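Local coordinates for putative oxidoreductase (PDB 3NX4), which probably reduces acryloyl-CoA with NADPH, as a medium-chain dehydrogenase/reductase whose catalytic domain is joined to a Rossmann domain for the nucleotide, at residues Leu4-Gln9 / Lys52-Phe57; Leu20-Leu25 / Ala99-Val104; Val32-Ser37 / Ile63-Thr68; Phe57-Gly62 / Asn93-Leu98. One frame throughout, in Å; residues are numbered along the deposited sequence.

Interaction 1. Residues Leu4-Gln9 / Lys52-Phe57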
# COMPACT_ATOMS: atom_id res chain seq x y z
N LEU A 4 5.88 -11.46 -36.26
CA LEU A 4 6.84 -10.40 -36.01
C LEU A 4 7.95 -11.03 -35.19
O LEU A 4 7.69 -11.63 -34.16
CB LEU A 4 6.20 -9.24 -35.27
CG LEU A 4 7.10 -8.23 -34.55
CD1 LEU A 4 8.18 -7.70 -35.45
CD2 LEU A 4 6.28 -7.10 -33.97
N ILE A 5 9.18 -10.90 -35.66
CA ILE A 5 10.31 -11.54 -35.02
C ILE A 5 11.34 -10.57 -34.49
O ILE A 5 11.71 -9.64 -35.18
CB ILE A 5 11.01 -12.50 -35.98
CG1 ILE A 5 10.09 -13.66 -36.34
CG2 ILE A 5 12.30 -13.00 -35.37
CD1 ILE A 5 9.97 -14.69 -35.26
N LEU A 6 11.80 -10.82 -33.28
CA LEU A 6 12.82 -9.98 -32.66
C LEU A 6 14.13 -10.73 -32.57
O LEU A 6 14.19 -11.84 -32.06
CB LEU A 6 12.41 -9.56 -31.25
CG LEU A 6 11.11 -8.78 -31.09
CD1 LEU A 6 10.95 -8.36 -29.65
CD2 LEU A 6 11.07 -7.60 -32.00
N GLU A 7 15.19 -10.09 -33.06
CA GLU A 7 16.55 -10.62 -33.02
C GLU A 7 17.47 -9.46 -32.66
O GLU A 7 17.20 -8.33 -33.06
CB GLU A 7 16.94 -11.17 -34.39
CG GLU A 7 16.02 -12.25 -34.91
CD GLU A 7 15.84 -12.19 -36.41
OE1 GLU A 7 15.57 -11.09 -36.93
OE2 GLU A 7 15.96 -13.24 -37.08
N GLN A 8 18.53 -9.71 -31.91
CA GLN A 8 19.46 -8.63 -31.58
C GLN A 8 20.83 -8.89 -32.18
O GLN A 8 21.49 -9.86 -31.83
CB GLN A 8 19.57 -8.46 -30.06
CG GLN A 8 20.06 -9.70 -29.34
CD GLN A 8 20.39 -9.44 -27.89
OE1 GLN A 8 20.45 -8.29 -27.46
NE2 GLN A 8 20.61 -10.50 -27.13
N GLN A 9 21.26 -8.02 -33.09
CA GLN A 9 22.56 -8.18 -33.73
C GLN A 9 23.75 -8.02 -32.80
O GLN A 9 24.66 -8.85 -32.79
CB GLN A 9 22.70 -7.15 -34.85
CG GLN A 9 23.06 -5.76 -34.32
CD GLN A 9 23.53 -4.82 -35.41
OE1 GLN A 9 24.35 -3.94 -35.17
NE2 GLN A 9 23.02 -5.02 -36.62
N LYS A 52 15.07 -4.23 -21.07
CA LYS A 52 15.53 -5.56 -20.69
C LYS A 52 14.36 -6.54 -20.55
O LYS A 52 14.43 -7.51 -19.79
CB LYS A 52 16.34 -5.48 -19.39
CG LYS A 52 17.04 -6.77 -18.98
CD LYS A 52 17.75 -6.61 -17.63
CE LYS A 52 16.77 -6.22 -16.53
NZ LYS A 52 17.46 -5.96 -15.23
N ILE A 53 13.28 -6.29 -21.28
CA ILE A 53 12.10 -7.14 -21.23
C ILE A 53 12.39 -8.54 -21.77
O ILE A 53 11.99 -9.54 -21.18
CB ILE A 53 10.94 -6.54 -22.04
CG1 ILE A 53 10.58 -5.15 -21.51
CG2 ILE A 53 9.74 -7.47 -22.01
CD1 ILE A 53 9.92 -5.18 -20.15
N ILE A 54 13.12 -8.61 -22.88
CA ILE A 54 13.42 -9.88 -23.50
C ILE A 54 14.86 -10.31 -23.25
O ILE A 54 15.79 -9.61 -23.63
CB ILE A 54 13.22 -9.81 -25.01
CG1 ILE A 54 11.87 -9.18 -25.34
CG2 ILE A 54 13.30 -11.18 -25.62
CD1 ILE A 54 10.71 -10.01 -24.95
N ARG A 55 15.04 -11.47 -22.62
CA ARG A 55 16.37 -12.01 -22.39
C ARG A 55 16.67 -13.20 -23.30
O ARG A 55 17.80 -13.68 -23.36
CB ARG A 55 16.57 -12.38 -20.92
CG ARG A 55 16.94 -11.21 -20.05
CD ARG A 55 17.11 -11.62 -18.61
NE ARG A 55 18.09 -12.69 -18.44
CZ ARG A 55 19.41 -12.50 -18.38
NH1 ARG A 55 19.90 -11.27 -18.48
NH2 ARG A 55 20.22 -13.54 -18.23
N HIS A 56 15.66 -13.67 -24.02
CA HIS A 56 15.81 -14.79 -24.92
C HIS A 56 15.50 -14.39 -26.36
O HIS A 56 14.48 -13.79 -26.62
CB HIS A 56 14.86 -15.92 -24.52
CG HIS A 56 15.29 -16.68 -23.31
ND1 HIS A 56 16.44 -17.44 -23.28
CD2 HIS A 56 14.72 -16.82 -22.09
CE1 HIS A 56 16.57 -18.01 -22.09
NE2 HIS A 56 15.54 -17.65 -21.35
N PHE A 57 16.39 -14.72 -27.28
CA PHE A 57 16.18 -14.42 -28.70
C PHE A 57 16.53 -15.66 -29.51
O PHE A 57 17.38 -16.44 -29.11
CB PHE A 57 17.07 -13.27 -29.13
CG PHE A 57 16.67 -11.94 -28.55
CD1 PHE A 57 15.80 -11.12 -29.22
CD2 PHE A 57 17.17 -11.53 -27.34
CE1 PHE A 57 15.44 -9.90 -28.70
CE2 PHE A 57 16.81 -10.31 -26.82
CZ PHE A 57 15.94 -9.50 -27.50

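Interaction 2. Residues Leu20-Leu25 / Ala99-Val104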
# COMPACT_ATOMS: atom_id res chain seq x y z
N LEU A 20 7.50 -18.19 -41.16
CA LEU A 20 8.10 -19.32 -40.49
C LEU A 20 7.16 -20.49 -40.50
O LEU A 20 5.97 -20.34 -40.80
CB LEU A 20 8.53 -18.99 -39.07
CG LEU A 20 7.47 -18.50 -38.10
CD1 LEU A 20 7.99 -18.56 -36.70
CD2 LEU A 20 7.08 -17.09 -38.47
N GLU A 21 7.69 -21.67 -40.23
CA GLU A 21 6.86 -22.86 -40.14
C GLU A 21 6.23 -22.97 -38.76
O GLU A 21 6.86 -22.69 -37.75
CB GLU A 21 7.65 -24.12 -40.49
CG GLU A 21 7.76 -24.37 -41.98
CD GLU A 21 6.42 -24.60 -42.64
OE1 GLU A 21 5.37 -24.39 -41.99
OE2 GLU A 21 6.41 -24.99 -43.82
N GLU A 22 5.00 -23.44 -38.74
CA GLU A 22 4.23 -23.56 -37.52
C GLU A 22 4.95 -24.47 -36.55
O GLU A 22 4.86 -24.30 -35.34
CB GLU A 22 2.84 -24.11 -37.85
CG GLU A 22 1.92 -24.23 -36.68
CD GLU A 22 0.51 -24.56 -37.08
OE1 GLU A 22 0.16 -24.33 -38.25
OE2 GLU A 22 -0.25 -25.04 -36.23
N SER A 23 5.65 -25.46 -37.09
CA SER A 23 6.37 -26.45 -36.28
C SER A 23 7.51 -25.83 -35.47
O SER A 23 8.12 -26.51 -34.65
CB SER A 23 6.90 -27.58 -37.17
OG SER A 23 7.74 -27.08 -38.19
N GLN A 24 7.79 -24.55 -35.71
CA GLN A 24 8.83 -23.84 -34.97
C GLN A 24 8.32 -23.26 -33.66
O GLN A 24 9.10 -22.85 -32.80
CB GLN A 24 9.42 -22.71 -35.82
CG GLN A 24 10.05 -23.14 -37.12
CD GLN A 24 10.65 -21.96 -37.87
OE1 GLN A 24 10.29 -21.69 -39.02
NE2 GLN A 24 11.56 -21.25 -37.22
N LEU A 25 7.00 -23.20 -33.51
CA LEU A 25 6.39 -22.67 -32.30
C LEU A 25 6.79 -23.51 -31.08
O LEU A 25 7.05 -24.71 -31.22
CB LEU A 25 4.87 -22.67 -32.42
CG LEU A 25 4.20 -21.79 -33.46
CD1 LEU A 25 2.70 -22.03 -33.43
CD2 LEU A 25 4.52 -20.33 -33.20
N ALA A 99 1.65 -12.77 -34.02
CA ALA A 99 1.89 -13.79 -35.03
C ALA A 99 0.56 -14.42 -35.44
O ALA A 99 -0.45 -14.25 -34.76
CB ALA A 99 2.83 -14.86 -34.49
N GLU A 100 0.58 -15.16 -36.54
CA GLU A 100 -0.65 -15.75 -37.05
C GLU A 100 -1.11 -16.94 -36.22
O GLU A 100 -2.29 -17.27 -36.22
CB GLU A 100 -0.50 -16.12 -38.53
CG GLU A 100 -0.39 -14.89 -39.42
CD GLU A 100 -0.38 -15.24 -40.89
OE1 GLU A 100 0.00 -16.38 -41.23
OE2 GLU A 100 -0.76 -14.37 -41.71
N ARG A 101 -0.18 -17.57 -35.52
CA ARG A 101 -0.49 -18.71 -34.66
C ARG A 101 0.29 -18.63 -33.36
O ARG A 101 1.39 -18.09 -33.32
CB ARG A 101 -0.15 -20.04 -35.35
CG ARG A 101 -0.43 -20.07 -36.83
CD ARG A 101 -1.67 -20.87 -37.14
NE ARG A 101 -1.79 -21.13 -38.58
CZ ARG A 101 -2.56 -20.43 -39.41
NH1 ARG A 101 -3.28 -19.41 -38.95
NH2 ARG A 101 -2.60 -20.75 -40.69
N ALA A 102 -0.28 -19.21 -32.30
CA ALA A 102 0.40 -19.30 -31.02
C ALA A 102 0.14 -20.67 -30.44
O ALA A 102 -0.89 -21.29 -30.73
CB ALA A 102 -0.08 -18.20 -30.05
N ARG A 103 1.07 -21.16 -29.64
CA ARG A 103 0.90 -22.44 -28.95
C ARG A 103 1.24 -22.25 -27.48
O ARG A 103 2.35 -21.81 -27.16
CB ARG A 103 1.77 -23.53 -29.58
CG ARG A 103 1.41 -24.93 -29.08
CD ARG A 103 2.31 -26.01 -29.72
NE ARG A 103 2.36 -25.88 -31.16
CZ ARG A 103 3.28 -26.45 -31.94
NH1 ARG A 103 4.23 -27.19 -31.39
NH2 ARG A 103 3.24 -26.27 -33.25
N VAL A 104 0.30 -22.58 -26.61
CA VAL A 104 0.40 -22.23 -25.20
C VAL A 104 -0.23 -23.28 -24.30
O VAL A 104 -0.89 -24.20 -24.76
CB VAL A 104 -0.31 -20.89 -24.90
CG1 VAL A 104 0.34 -19.74 -25.66
CG2 VAL A 104 -1.80 -20.98 -25.23
O HOH W 1 -0.12 -22.57 -40.13

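Interaction 3. Residues Val32-Ser37 / Ile63-Thr68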
# COMPACT_ATOMS: atom_id res chain seq x y z
N VAL A 32 -3.54 -21.97 -31.22
CA VAL A 32 -4.52 -20.93 -31.50
C VAL A 32 -4.21 -20.21 -32.80
O VAL A 32 -3.07 -19.81 -33.03
CB VAL A 32 -4.55 -19.90 -30.35
CG1 VAL A 32 -5.59 -18.84 -30.62
CG2 VAL A 32 -4.82 -20.61 -29.01
N ASP A 33 -5.22 -20.08 -33.64
CA ASP A 33 -5.12 -19.23 -34.82
C ASP A 33 -5.49 -17.82 -34.39
O ASP A 33 -6.65 -17.56 -34.06
CB ASP A 33 -6.05 -19.73 -35.92
CG ASP A 33 -5.69 -21.12 -36.41
OD1 ASP A 33 -4.52 -21.54 -36.22
OD2 ASP A 33 -6.57 -21.79 -36.99
N VAL A 34 -4.50 -16.94 -34.36
CA VAL A 34 -4.65 -15.60 -33.82
C VAL A 34 -5.33 -14.66 -34.80
O VAL A 34 -4.96 -14.60 -35.97
CB VAL A 34 -3.28 -15.01 -33.42
CG1 VAL A 34 -3.42 -13.56 -32.96
CG2 VAL A 34 -2.64 -15.88 -32.32
N HIS A 35 -6.32 -13.92 -34.32
CA HIS A 35 -7.03 -12.98 -35.18
C HIS A 35 -6.76 -11.54 -34.80
O HIS A 35 -6.80 -10.65 -35.65
CB HIS A 35 -8.53 -13.28 -35.17
CG HIS A 35 -8.87 -14.63 -35.71
ND1 HIS A 35 -9.83 -15.44 -35.15
CD2 HIS A 35 -8.35 -15.33 -36.75
CE1 HIS A 35 -9.90 -16.58 -35.82
NE2 HIS A 35 -9.01 -16.53 -36.80
N TRP A 36 -6.47 -11.31 -33.53
CA TRP A 36 -6.16 -9.98 -33.02
C TRP A 36 -5.06 -10.04 -31.98
O TRP A 36 -4.94 -11.02 -31.24
CB TRP A 36 -7.40 -9.35 -32.39
CG TRP A 36 -8.55 -9.25 -33.32
CD1 TRP A 36 -9.58 -10.13 -33.46
CD2 TRP A 36 -8.79 -8.20 -34.27
NE1 TRP A 36 -10.45 -9.70 -34.43
CE2 TRP A 36 -9.98 -8.52 -34.95
CE3 TRP A 36 -8.11 -7.03 -34.61
CZ2 TRP A 36 -10.51 -7.70 -35.95
CZ3 TRP A 36 -8.63 -6.22 -35.61
CH2 TRP A 36 -9.83 -6.56 -36.26
N SER A 37 -4.25 -8.99 -31.94
CA SER A 37 -3.33 -8.77 -30.82
C SER A 37 -3.38 -7.28 -30.47
O SER A 37 -4.27 -6.57 -30.92
CB SER A 37 -1.91 -9.23 -31.17
OG SER A 37 -1.06 -9.15 -30.04
N ILE A 63 2.22 -9.75 -25.63
CA ILE A 63 1.77 -10.35 -24.39
C ILE A 63 0.28 -10.67 -24.42
O ILE A 63 -0.25 -11.28 -23.50
CB ILE A 63 2.10 -9.44 -23.17
CG1 ILE A 63 1.33 -8.12 -23.24
CG2 ILE A 63 3.60 -9.18 -23.10
CD1 ILE A 63 1.71 -7.13 -22.13
N ASP A 64 -0.40 -10.24 -25.49
CA ASP A 64 -1.83 -10.49 -25.64
C ASP A 64 -2.13 -11.18 -26.96
O ASP A 64 -1.40 -11.00 -27.94
CB ASP A 64 -2.62 -9.17 -25.65
CG ASP A 64 -2.34 -8.29 -24.46
OD1 ASP A 64 -1.96 -8.81 -23.39
OD2 ASP A 64 -2.54 -7.06 -24.60
N PHE A 65 -3.22 -11.93 -27.01
CA PHE A 65 -3.80 -12.33 -28.29
C PHE A 65 -5.24 -12.80 -28.10
O PHE A 65 -5.65 -13.14 -26.99
CB PHE A 65 -2.95 -13.37 -29.04
CG PHE A 65 -2.91 -14.74 -28.37
CD1 PHE A 65 -4.03 -15.56 -28.36
CD2 PHE A 65 -1.74 -15.21 -27.79
CE1 PHE A 65 -3.98 -16.83 -27.76
CE2 PHE A 65 -1.68 -16.47 -27.20
CZ PHE A 65 -2.81 -17.28 -27.18
N ALA A 66 -6.00 -12.79 -29.18
CA ALA A 66 -7.32 -13.40 -29.20
C ALA A 66 -7.48 -14.16 -30.51
O ALA A 66 -7.09 -13.66 -31.57
CB ALA A 66 -8.39 -12.35 -29.05
N GLY A 67 -8.05 -15.35 -30.45
CA GLY A 67 -8.23 -16.12 -31.66
C GLY A 67 -9.07 -17.35 -31.43
O GLY A 67 -9.77 -17.46 -30.41
N THR A 68 -8.99 -18.29 -32.37
CA THR A 68 -9.78 -19.50 -32.34
C THR A 68 -8.87 -20.70 -32.19
O THR A 68 -7.86 -20.82 -32.88
CB THR A 68 -10.58 -19.64 -33.66
OG1 THR A 68 -11.35 -18.46 -33.88
CG2 THR A 68 -11.52 -20.83 -33.59
O HOH W 2 0.58 -7.91 -27.21

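Interaction 4. Residues Phe57-Gly62 / Asn93-Leu98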
# COMPACT_ATOMS: atom_id res chain seq x y z
N PHE A 57 16.39 -14.72 -27.28
CA PHE A 57 16.18 -14.42 -28.70
C PHE A 57 16.53 -15.66 -29.51
O PHE A 57 17.38 -16.44 -29.11
CB PHE A 57 17.07 -13.27 -29.13
CG PHE A 57 16.67 -11.94 -28.55
CD1 PHE A 57 15.80 -11.12 -29.22
CD2 PHE A 57 17.17 -11.53 -27.34
CE1 PHE A 57 15.44 -9.90 -28.70
CE2 PHE A 57 16.81 -10.31 -26.82
CZ PHE A 57 15.94 -9.50 -27.50
N PRO A 58 15.89 -15.85 -30.65
CA PRO A 58 14.85 -14.97 -31.19
C PRO A 58 13.53 -15.09 -30.44
O PRO A 58 13.22 -16.13 -29.87
CB PRO A 58 14.70 -15.47 -32.61
CG PRO A 58 14.99 -16.91 -32.52
CD PRO A 58 16.03 -17.07 -31.46
N MSE A 59 12.76 -14.01 -30.44
CA MSE A 59 11.49 -13.98 -29.73
C MSE A 59 10.33 -13.42 -30.53
O MSE A 59 10.48 -12.44 -31.23
CB MSE A 59 11.67 -13.16 -28.46
CG MSE A 59 10.38 -12.81 -27.75
SE MSE A 59 9.65 -14.32 -26.83
CE MSE A 59 11.16 -14.70 -25.71
N ILE A 60 9.17 -14.03 -30.40
CA ILE A 60 7.97 -13.48 -31.00
C ILE A 60 7.33 -12.73 -29.84
O ILE A 60 6.94 -13.34 -28.85
CB ILE A 60 7.01 -14.56 -31.46
CG1 ILE A 60 7.62 -15.37 -32.60
CG2 ILE A 60 5.71 -13.95 -31.92
CD1 ILE A 60 6.60 -16.15 -33.36
N PRO A 61 7.22 -11.41 -29.95
CA PRO A 61 6.68 -10.62 -28.85
C PRO A 61 5.16 -10.59 -28.89
O PRO A 61 4.55 -11.22 -29.77
CB PRO A 61 7.24 -9.23 -29.14
CG PRO A 61 7.26 -9.17 -30.64
CD PRO A 61 7.65 -10.57 -31.08
N GLY A 62 4.55 -9.87 -27.95
CA GLY A 62 3.11 -9.75 -27.88
C GLY A 62 2.57 -10.49 -26.67
O GLY A 62 2.47 -11.73 -26.68
N ASN A 93 8.93 -14.55 -22.23
CA ASN A 93 9.74 -15.76 -22.19
C ASN A 93 9.13 -16.87 -23.04
O ASN A 93 9.69 -17.96 -23.14
CB ASN A 93 9.99 -16.24 -20.76
CG ASN A 93 8.72 -16.41 -19.96
OD1 ASN A 93 7.74 -16.95 -20.45
ND2 ASN A 93 8.74 -15.94 -18.72
N HIS A 94 7.98 -16.60 -23.62
CA HIS A 94 7.29 -17.57 -24.46
C HIS A 94 6.81 -16.90 -25.74
O HIS A 94 6.20 -15.84 -25.68
CB HIS A 94 6.12 -18.17 -23.69
CG HIS A 94 5.44 -19.30 -24.39
ND1 HIS A 94 5.75 -20.62 -24.13
CD2 HIS A 94 4.45 -19.32 -25.31
CE1 HIS A 94 4.98 -21.40 -24.88
NE2 HIS A 94 4.19 -20.63 -25.60
N TRP A 95 7.05 -17.51 -26.90
CA TRP A 95 6.59 -16.93 -28.15
C TRP A 95 5.13 -16.51 -28.05
O TRP A 95 4.28 -17.28 -27.60
CB TRP A 95 6.80 -17.89 -29.32
CG TRP A 95 8.22 -17.92 -29.81
CD1 TRP A 95 9.32 -17.43 -29.16
CD2 TRP A 95 8.69 -18.45 -31.05
NE1 TRP A 95 10.45 -17.63 -29.93
CE2 TRP A 95 10.08 -18.25 -31.09
CE3 TRP A 95 8.07 -19.07 -32.13
CZ2 TRP A 95 10.86 -18.65 -32.17
CZ3 TRP A 95 8.84 -19.47 -33.21
CH2 TRP A 95 10.22 -19.26 -33.22
N GLY A 96 4.85 -15.28 -28.48
CA GLY A 96 3.60 -14.63 -28.15
C GLY A 96 2.62 -14.31 -29.26
O GLY A 96 2.54 -15.01 -30.28
N GLY A 97 1.88 -13.23 -29.07
CA GLY A 97 0.65 -12.99 -29.79
C GLY A 97 0.77 -12.25 -31.10
O GLY A 97 -0.19 -12.20 -31.87
N LEU A 98 1.94 -11.66 -31.35
CA LEU A 98 2.11 -10.90 -32.59
C LEU A 98 2.53 -11.83 -33.71
O LEU A 98 3.62 -11.70 -34.28
CB LEU A 98 3.07 -9.71 -32.38
CG LEU A 98 2.45 -8.61 -31.50
CD1 LEU A 98 3.49 -7.68 -30.88
CD2 LEU A 98 1.40 -7.82 -32.28

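Interaction 1. Residues Leu4-Gln9 / Lys52-Phe57
The backbone of Leu6 holds the polar atoms of this contact: Leu6 N is gripped by one hydrogen bond, which it donates to Met59 O just beyond 52-57, and Leu6 O has the edge of the Phe57 ring against it. Between 4-9 and 52-57 themselves no hydrogen bond forms, and the Phe57 ring carries the contact. Leu6 O lies near the plane of this ring, 3.3 Å from Phe57 CD1, so that the carbonyl faces an aromatic C-H. Next along the rim, Phe57 CE1 meets Leu6 CB at 4.0 Å. Gln8 comes over one face: its CG stands 4.1 Å from the centroid of the Phe57 ring, 16° off the normal, a CH-pi contact. Gln8 CG occupies the crowded position between backbone N and carbonyl carbon (chi1 59°), and the extended chain beyond it carries the carboxamide across CD2 and CE2. Amide and ring planes are 29° apart, stacked, with Gln8 NE2 3.6 Å from Phe57 CD2. The opposite face is covered, toward its rim, by CG2 of Ile54, 3.6 Å above the ring plane. The aromatic ring is therefore sandwiched between an amide chain of the strand and a branched aliphatic group of its own loop. Deeper in, Leu6 CD1 brushes Ile54 CG1 at 4.5 Å, a loose apolar touch. Phe57 reaches Thr13 as well, on the partner strand. Away from the NADP site, this is aromatic packing that pins the loop after helix 41-48 onto the two-stranded antiparallel sheet of strands 2-8 and 13-19, at the surface of the protein.

Interaction 2. Residues Leu20-Leu25 / Ala99-Val104
The loop 20-25 runs beside strand 101-104 without a hydrogen bond between them, the CA atoms of Leu25 and Arg103 being 6.4 Å apart. A short 3-10 turn at 22-24 shapes the loop: Gln24 N bonds to Glu21 O at 2.9 Å, and Leu25 N to Glu22 O at 3.0 Å. Gln24 OE1 turns back to accept from Glu21 N, fixing the start of the turn. Leu25 fills the centre, its CD1 against Arg101 CB at 4.0 Å and CD2 beside the Arg101 carbonyl. The Arg103 guanidinium, its chain bent at chi3 (-51°), lies with one face over Leu25 CB, which stands 3.9 Å above its plane. Further out, Glu22, extended with CG anti to the backbone N, brings OE1 to the edge of the Arg101 guanidinium. That salt bridge is long, 3.8 Å from Glu22 OE1 to Arg101 NE, and one water closes it, donating to Glu22 OE1 at 2.6 Å and accepting from Arg101 NE at 2.7 Å. Asp33 adds a weak, long ion pair to the same NE. Leu25, with Arg101 and Arg103 packed round it, thus joins the loop after strand 13-19 to strand 101-104 of the GroES-like domain's beta-sheet.

Interaction 3. Residues Val32-Ser37 / Ile63-Thr68
A classic beta bulge interrupts the antiparallel pairing of strands 30-39 and 64-72 in the GroES-like domain. His35 N and Trp36 N both donate to Ala66 O, at 2.9 Å and 3.1 Å respectively, and each lies in the plane of that carbonyl, which is thus doubly held. Ala66 N answers with a bond to Trp36 O, and the bonds of Asp33 with Thr68, one in each direction, hold the ladder before the bulge. The short strand axes are 123° apart, well short of straight antiparallel. At Gly67 the backbones close in tightly: its CA sits 3.2 Å from Asp33 O in a C-H...O contact. Phe65 CG takes the crowded position between backbone N and carbonyl carbon (chi1 69°); its CE1 then meets Val32 CG1 at 3.8 Å while its CB packs on Val34 CG1. Beside the bulge, the His35 ring offers its CE1 edge to Thr68 OG1 at 3.1 Å, and Asp33 O lies over the centre of one ring face. Thr68 OG1 has its hydrogen bond with Glu82. Ser37 OG, anti to its backbone N, donates to Asp64 O at 2.8 Å from 40° above the carbonyl plane. The Asp64 carboxylate is hydrogen-bonded to Thr126, Asn40 and Ser38. The side chain of Asp64 is about 8 Å from the bound NADP. Strand 82-86 flanks 64-72, strand 101-104 pairs with 30-39 and puts Ala102 against Phe65, and helix 118-140 packs on Trp36 and Ala66.

Interaction 4. Residues Phe57-Gly62 / Asn93-Leu98
Trp95 is the hub, its indole spread across Pro58, Met59 and Ile60. Ile60 covers one face, CG1 standing 3.6 Å above the ring plane in a CH-pi contact and CD1 pressing on Trp95 CE3 at 3.5 Å. At the edge, Trp95 NE1 donates at 3.2 Å to the O of Pro58, a residue entered through a cis peptide; the oxygen lies near the indole plane, though NE1 sits 34° above the carbonyl's. Met59, present as selenomethionine and bent at chi2 and chi3, swings SE back to Trp95 CD1 at 3.9 Å, an oblique Met-aromatic contact. Beyond the indole the backbones are laced together. Gly96 N bonds to Ile60 O at 2.9 Å, Gly97 N to Gly62 O, also at 2.9 Å, and Leu98 N to Pro61 O at 3.1 Å. Gly62 adopts positive phi (110°), and Leu98 CD1 lies 3.7 Å from its CA. In the next shell, Leu20 and Pro26 pack on Trp95, His94 NE2 is hydrogen-bonded to Arg103 O, and Leu4 of strand 2-8 bonds to Leu98. Two irregular loops, one with Pro58, Pro61 and Gly62, the other with the Gly96-Gly97 pair, are joined in a largely buried contact of the GroES-like domain.

All four contacts lie in the N-terminal half of the chain. Interactions 1 and 4 follow in series and share Phe57, their centres about 8 Å apart; Ile5 of interaction 1 packs on Ile60 of interaction 4. Interactions 3 and 4 both fall, along the chain, between the two segments of interaction 2. Trp95 of interaction 4 touches Leu20 and Leu25 of interaction 2, centres about 10 Å apart. Strand 30-39 pairs with both 101-104 and 64-72, linking interactions 2 and 3, their centres about 12 Å apart. Together they join the N-terminal hairpin, the loops and the GroES-like sheet into one body, with interaction 3 reaching closest to the NADP.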